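Local coordinates for mitochondrial dynamics protein MID49 (Mus musculus, PDB 4WOY) that recruits the fission mediator Drp1 (DNM1L) to the mitochondrial outer membrane and regulates its GTPase activity, a predicted cytoplasmic part of it forming this chain, at residues Leu6-Phe9 with Glu10-Val14; Glu274-Leu277 with Gln278-Phe282. The protein carries 1 engineered substitution. All blocks are in the same frame, centred on the assembly; numbering follows the deposited sequence.

Contact 1 of 2, residues Leu6-Phe9 with Glu10-Val14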
loop_
_atom_site.group_PDB
_atom_site.type_symbol
_atom_site.label_atom_id
_atom_site.label_comp_id
_atom_site.label_asym_id
_atom_site.label_seq_id
_atom_site.Cartn_x
_atom_site.Cartn_y
_atom_site.Cartn_z
ATOM N N LEU A 6 14.629 16.948 -15.144
ATOM C CA LEU A 6 14.207 16.003 -14.130
ATOM C C LEU A 6 13.857 16.739 -12.859
ATOM O O LEU A 6 12.838 16.478 -12.250
ATOM C CB LEU A 6 15.312 14.981 -13.873
ATOM C CG LEU A 6 14.945 13.880 -12.885
ATOM C CD1 LEU A 6 15.442 12.537 -13.403
ATOM C CD2 LEU A 6 15.490 14.203 -11.498
ATOM N N LEU A 7 14.718 17.675 -12.477
ATOM C CA LEU A 7 14.512 18.486 -11.281
ATOM C C LEU A 7 13.275 19.342 -11.447
ATOM O O LEU A 7 12.506 19.530 -10.499
ATOM C CB LEU A 7 15.726 19.362 -11.005
ATOM C CG LEU A 7 17.034 18.673 -10.604
ATOM C CD1 LEU A 7 18.067 19.702 -10.199
ATOM C CD2 LEU A 7 16.833 17.658 -9.492
ATOM N N ALA A 8 13.091 19.847 -12.665
ATOM C CA ALA A 8 11.930 20.669 -12.995
ATOM C C ALA A 8 10.615 19.876 -12.872
ATOM O O ALA A 8 9.644 20.336 -12.264
ATOM C CB ALA A 8 12.087 21.252 -14.408
ATOM N N PHE A 9 10.598 18.671 -13.422
ATOM C CA PHE A 9 9.433 17.796 -13.301
ATOM C C PHE A 9 9.133 17.468 -11.837
ATOM O O PHE A 9 7.974 17.504 -11.392
ATOM C CB PHE A 9 9.654 16.514 -14.101
ATOM C CG PHE A 9 8.519 15.550 -14.017
ATOM C CD1 PHE A 9 7.432 15.666 -14.874
ATOM C CD2 PHE A 9 8.537 14.519 -13.090
ATOM C CE1 PHE A 9 6.384 14.777 -14.812
ATOM C CE2 PHE A 9 7.494 13.630 -13.008
ATOM C CZ PHE A 9 6.405 13.760 -13.876
ATOM N N GLU A 10 10.185 17.155 -11.092
ATOM C CA GLU A 10 10.053 16.849 -9.678
ATOM C C GLU A 10 9.426 18.067 -8.967
ATOM O O GLU A 10 8.473 17.951 -8.180
ATOM C CB GLU A 10 11.426 16.480 -9.104
ATOM C CG GLU A 10 11.464 16.136 -7.619
ATOM C CD GLU A 10 12.862 15.758 -7.154
ATOM O OE1 GLU A 10 13.733 16.657 -7.044
ATOM O OE2 GLU A 10 13.093 14.557 -6.909
ATOM N N ARG A 11 9.956 19.242 -9.293
ATOM C CA ARG A 11 9.515 20.488 -8.695
ATOM C C ARG A 11 8.021 20.683 -8.970
ATOM O O ARG A 11 7.246 20.990 -8.070
ATOM C CB ARG A 11 10.321 21.656 -9.282
ATOM C CG ARG A 11 9.979 23.024 -8.735
ATOM C CD ARG A 11 10.756 24.206 -9.405
ATOM N NE ARG A 11 9.989 24.854 -10.472
ATOM C CZ ARG A 11 10.272 24.841 -11.769
ATOM N NH1 ARG A 11 11.336 24.200 -12.240
ATOM N NH2 ARG A 11 9.472 25.483 -12.606
ATOM N N LYS A 12 7.630 20.480 -10.224
ATOM C CA LYS A 12 6.269 20.763 -10.688
ATOM C C LYS A 12 5.225 19.665 -10.444
ATOM O O LYS A 12 4.052 19.984 -10.286
ATOM C CB LYS A 12 6.274 21.124 -12.184
ATOM C CG LYS A 12 6.985 22.435 -12.509
ATOM C CD LYS A 12 7.077 22.725 -14.004
ATOM C CE LYS A 12 8.375 22.240 -14.615
ATOM N NZ LYS A 12 8.675 22.952 -15.881
ATOM N N HIS A 13 5.606 18.389 -10.497
ATOM C CA HIS A 13 4.590 17.325 -10.446
ATOM C C HIS A 13 4.810 16.276 -9.370
ATOM O O HIS A 13 3.992 15.374 -9.205
ATOM C CB HIS A 13 4.446 16.656 -11.819
ATOM C CG HIS A 13 4.087 17.622 -12.901
ATOM N ND1 HIS A 13 4.975 18.001 -13.888
ATOM C CD2 HIS A 13 2.963 18.344 -13.110
ATOM C CE1 HIS A 13 4.400 18.892 -14.675
ATOM N NE2 HIS A 13 3.178 19.115 -14.226
ATOM N N VAL A 14 5.932 16.346 -8.677
ATOM C CA VAL A 14 6.143 15.414 -7.585
ATOM C C VAL A 14 6.026 16.069 -6.206
ATOM O O VAL A 14 5.237 15.634 -5.377
ATOM C CB VAL A 14 7.511 14.716 -7.715
ATOM C CG1 VAL A 14 7.725 13.733 -6.571
ATOM C CG2 VAL A 14 7.594 14.018 -9.034
HETATM O O HOH W 1 13.307 19.568 -7.336
#

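Contact 2 of 2, residues Glu274-Leu277 with Gln278-Phe282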
loop_
_atom_site.group_PDB
_atom_site.type_symbol
_atom_site.label_atom_id
_atom_site.label_comp_id
_atom_site.label_asym_id
_atom_site.label_seq_id
_atom_site.Cartn_x
_atom_site.Cartn_y
_atom_site.Cartn_z
ATOM N N GLU A 274 20.768 9.365 -13.926
ATOM C CA GLU A 274 21.271 8.063 -14.339
ATOM C C GLU A 274 20.542 6.910 -13.647
ATOM O O GLU A 274 20.227 5.907 -14.288
ATOM C CB GLU A 274 22.761 7.964 -14.049
ATOM C CG GLU A 274 23.657 8.273 -15.215
ATOM C CD GLU A 274 25.073 8.501 -14.764
ATOM O OE1 GLU A 274 25.497 7.817 -13.806
ATOM O OE2 GLU A 274 25.756 9.364 -15.356
ATOM N N ARG A 275 20.238 7.072 -12.360
ATOM C CA ARG A 275 19.487 6.057 -11.622
ATOM C C ARG A 275 18.097 5.893 -12.199
ATOM O O ARG A 275 17.539 4.779 -12.250
ATOM C CB ARG A 275 19.390 6.421 -10.141
ATOM C CG ARG A 275 20.707 6.312 -9.410
ATOM C CD ARG A 275 21.448 5.015 -9.735
ATOM N NE ARG A 275 22.884 5.275 -9.770
ATOM C CZ ARG A 275 23.647 5.217 -10.857
ATOM N NH1 ARG A 275 23.137 4.833 -12.016
ATOM N NH2 ARG A 275 24.939 5.501 -10.766
ATOM N N PHE A 276 17.548 7.026 -12.616
ATOM C CA PHE A 276 16.250 7.078 -13.256
ATOM C C PHE A 276 16.266 6.315 -14.573
ATOM O O PHE A 276 15.387 5.499 -14.818
ATOM C CB PHE A 276 15.838 8.528 -13.490
ATOM C CG PHE A 276 14.527 8.682 -14.209
ATOM C CD1 PHE A 276 13.339 8.739 -13.508
ATOM C CD2 PHE A 276 14.485 8.801 -15.582
ATOM C CE1 PHE A 276 12.127 8.896 -14.176
ATOM C CE2 PHE A 276 13.281 8.949 -16.252
ATOM C CZ PHE A 276 12.111 8.998 -15.558
ATOM N N LEU A 277 17.276 6.553 -15.409
ATOM C CA LEU A 277 17.314 5.896 -16.709
ATOM C C LEU A 277 17.546 4.400 -16.498
ATOM O O LEU A 277 16.882 3.561 -17.117
ATOM C CB LEU A 277 18.398 6.492 -17.610
ATOM C CG LEU A 277 18.196 7.976 -17.952
ATOM C CD1 LEU A 277 19.313 8.554 -18.839
ATOM C CD2 LEU A 277 16.826 8.250 -18.535
ATOM N N GLN A 278 18.436 4.079 -15.569
ATOM C CA GLN A 278 18.684 2.693 -15.195
ATOM C C GLN A 278 17.412 1.961 -14.747
ATOM O O GLN A 278 17.259 0.778 -15.032
ATOM C CB GLN A 278 19.718 2.619 -14.081
ATOM C CG GLN A 278 20.437 1.311 -14.044
ATOM C CD GLN A 278 21.306 1.180 -12.828
ATOM O OE1 GLN A 278 21.625 2.173 -12.179
ATOM N NE2 GLN A 278 21.727 -0.047 -12.529
ATOM N N ALA A 279 16.538 2.653 -14.014
ATOM C CA ALA A 279 15.232 2.101 -13.634
ATOM C C ALA A 279 14.351 1.793 -14.841
ATOM O O ALA A 279 13.715 0.746 -14.896
ATOM C CB ALA A 279 14.503 3.044 -12.711
ATOM N N LEU A 280 14.290 2.711 -15.797
ATOM C CA LEU A 280 13.476 2.478 -16.977
ATOM C C LEU A 280 14.030 1.269 -17.716
ATOM O O LEU A 280 13.280 0.476 -18.286
ATOM C CB LEU A 280 13.449 3.692 -17.903
ATOM C CG LEU A 280 12.840 5.005 -17.413
ATOM C CD1 LEU A 280 12.513 5.870 -18.612
ATOM C CD2 LEU A 280 11.625 4.813 -16.538
ATOM N N GLU A 281 15.355 1.171 -17.734
ATOM C CA GLU A 281 16.033 0.076 -18.390
ATOM C C GLU A 281 15.660 -1.250 -17.771
ATOM O O GLU A 281 15.389 -2.231 -18.472
ATOM C CB GLU A 281 17.543 0.255 -18.307
ATOM C CG GLU A 281 18.121 1.047 -19.457
ATOM C CD GLU A 281 19.602 1.346 -19.295
ATOM O OE1 GLU A 281 20.259 0.739 -18.409
ATOM O OE2 GLU A 281 20.110 2.192 -20.060
ATOM N N PHE A 282 15.658 -1.265 -16.445
ATOM C CA PHE A 282 15.350 -2.464 -15.706
ATOM C C PHE A 282 13.891 -2.842 -15.951
ATOM O O PHE A 282 13.567 -4.020 -16.161
ATOM C CB PHE A 282 15.634 -2.262 -14.215
ATOM C CG PHE A 282 15.345 -3.473 -13.393
ATOM C CD1 PHE A 282 16.234 -4.529 -13.375
ATOM C CD2 PHE A 282 14.171 -3.575 -12.666
ATOM C CE1 PHE A 282 15.960 -5.663 -12.650
ATOM C CE2 PHE A 282 13.900 -4.710 -11.927
ATOM C CZ PHE A 282 14.799 -5.755 -11.926
#

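Contact 1 of 2, residues Leu6-Phe9 with Glu10-Val14
L6 meets E10 through the helix backbone: the N-H of E10 reaches the carbonyl O of L6 at 3.0 Å, one of four i to i+4 bonds made by the carbonyls of L6 to F9. At L7 the carbonyl O does double duty. L7 O accepts the N-H of R11, with R11 N 2.8 Å away. A water donates to L7 O and also to E10 OE1, its oxygen 3.0 Å from OE1. The L7 and E10 side chains run side by side in the same direction, with CD2 of L7 beside that carboxylate. E10 is extended, CG anti to the backbone N (chi1 180°), which carries the buried carboxylate out to R230, where OE2 forms a salt bridge; OE1 thus has the water and OE2 has R230.

Two long polar side chains come to the A8 methyl. R11 brings NH1 to 3.7 Å from A8 CB, and the K12 chain, bent at chi3, lays CE 3.8 Å from the same methyl, while the K12 N-H bonds A8 O.

F9 carries most of the side-chain packing. F9 O takes the H13 N-H at 2.7 Å, and H13 CB sits over one face of the F9 ring, displaced toward the rim, a CH-pi contact 4.2 Å from the centroid. The imidazole is oblique to the phenyl, planes at 49°, with ND1 near CD1. V14 adds CG2, 4.0 Å from F9 CE2. The helix has a wider, pi-type turn at 10-14, although V14 N still bonds E10 O.

As part of helix 2-14, this stretch packs L6 and F9 on L234 of helix 228-241, F9 also meeting I238 there. F329, at the chain's end, meets the F9 ring and touches L6, while L6 additionally reaches L272 and F276 of helix 272-288.

Contact 2 of 2, residues Glu274-Leu277 with Gln278-Phe282
Different first torsions bring R275 and Q278 together: R275 sets CG beside its backbone N (chi1 -70°) and then bends at chi2 and chi3, whereas Q278 turns CG away from the N and stays extended. The two side chains consequently run alongside one another, pointing the same way, and R275 NH1 comes to 3.1 Å from Q278 OE1. The guanidinium and amide planes are nearly perpendicular, 86° apart. R275 NE is bonded to the carbonyl O of A266, which fixes one side of the guanidinium; R275 NH2 has E274 OE1 at 3.9 Å, a long salt bridge in which the oxygen lies well out of the guanidinium plane, so that charge alone is at work.

One turn of the same helix brings F276 and L280 together on the buried side. The phenyl of F276 offers CE2 to L280 CD1 at 4.0 Å, the two side chains crossing at a slant. L277 CD2 lies at the ring's edge, in its plane. Beneath these groups run the regular i to i+4 bonds: E274 O takes the Q278 N-H at 2.9 Å, and L280 N reaches F276 O at a longer 3.2 Å.

These residues belong to helix 272-288, in the Mab-21 HhH/H2TH-like part of the chain. F276 packs against L231, L235 and I238 of helix 228-241, and A279 against V256 and L260 of helix 250-261, so the helix packs on both. Helix 2-14 adds F2 against L277.

Contacts 1 and 2 are local contacts within two separate helices, 2-14 and 272-288, which the fold brings together from far apart in the chain. Their centres lie about 17 Å apart, and both are about 23 Å from the centre of the chain, on the same side of it. They touch directly where L6 CD1 of contact 1 comes to 4.0 Å from F276 CB of contact 2, an apolar meeting. Helix 228-241 is shared: I238 touches F9 from contact 1 and F276 from contact 2. The first helix of this fragment is thereby packed onto helices of the C-terminal part of the chain.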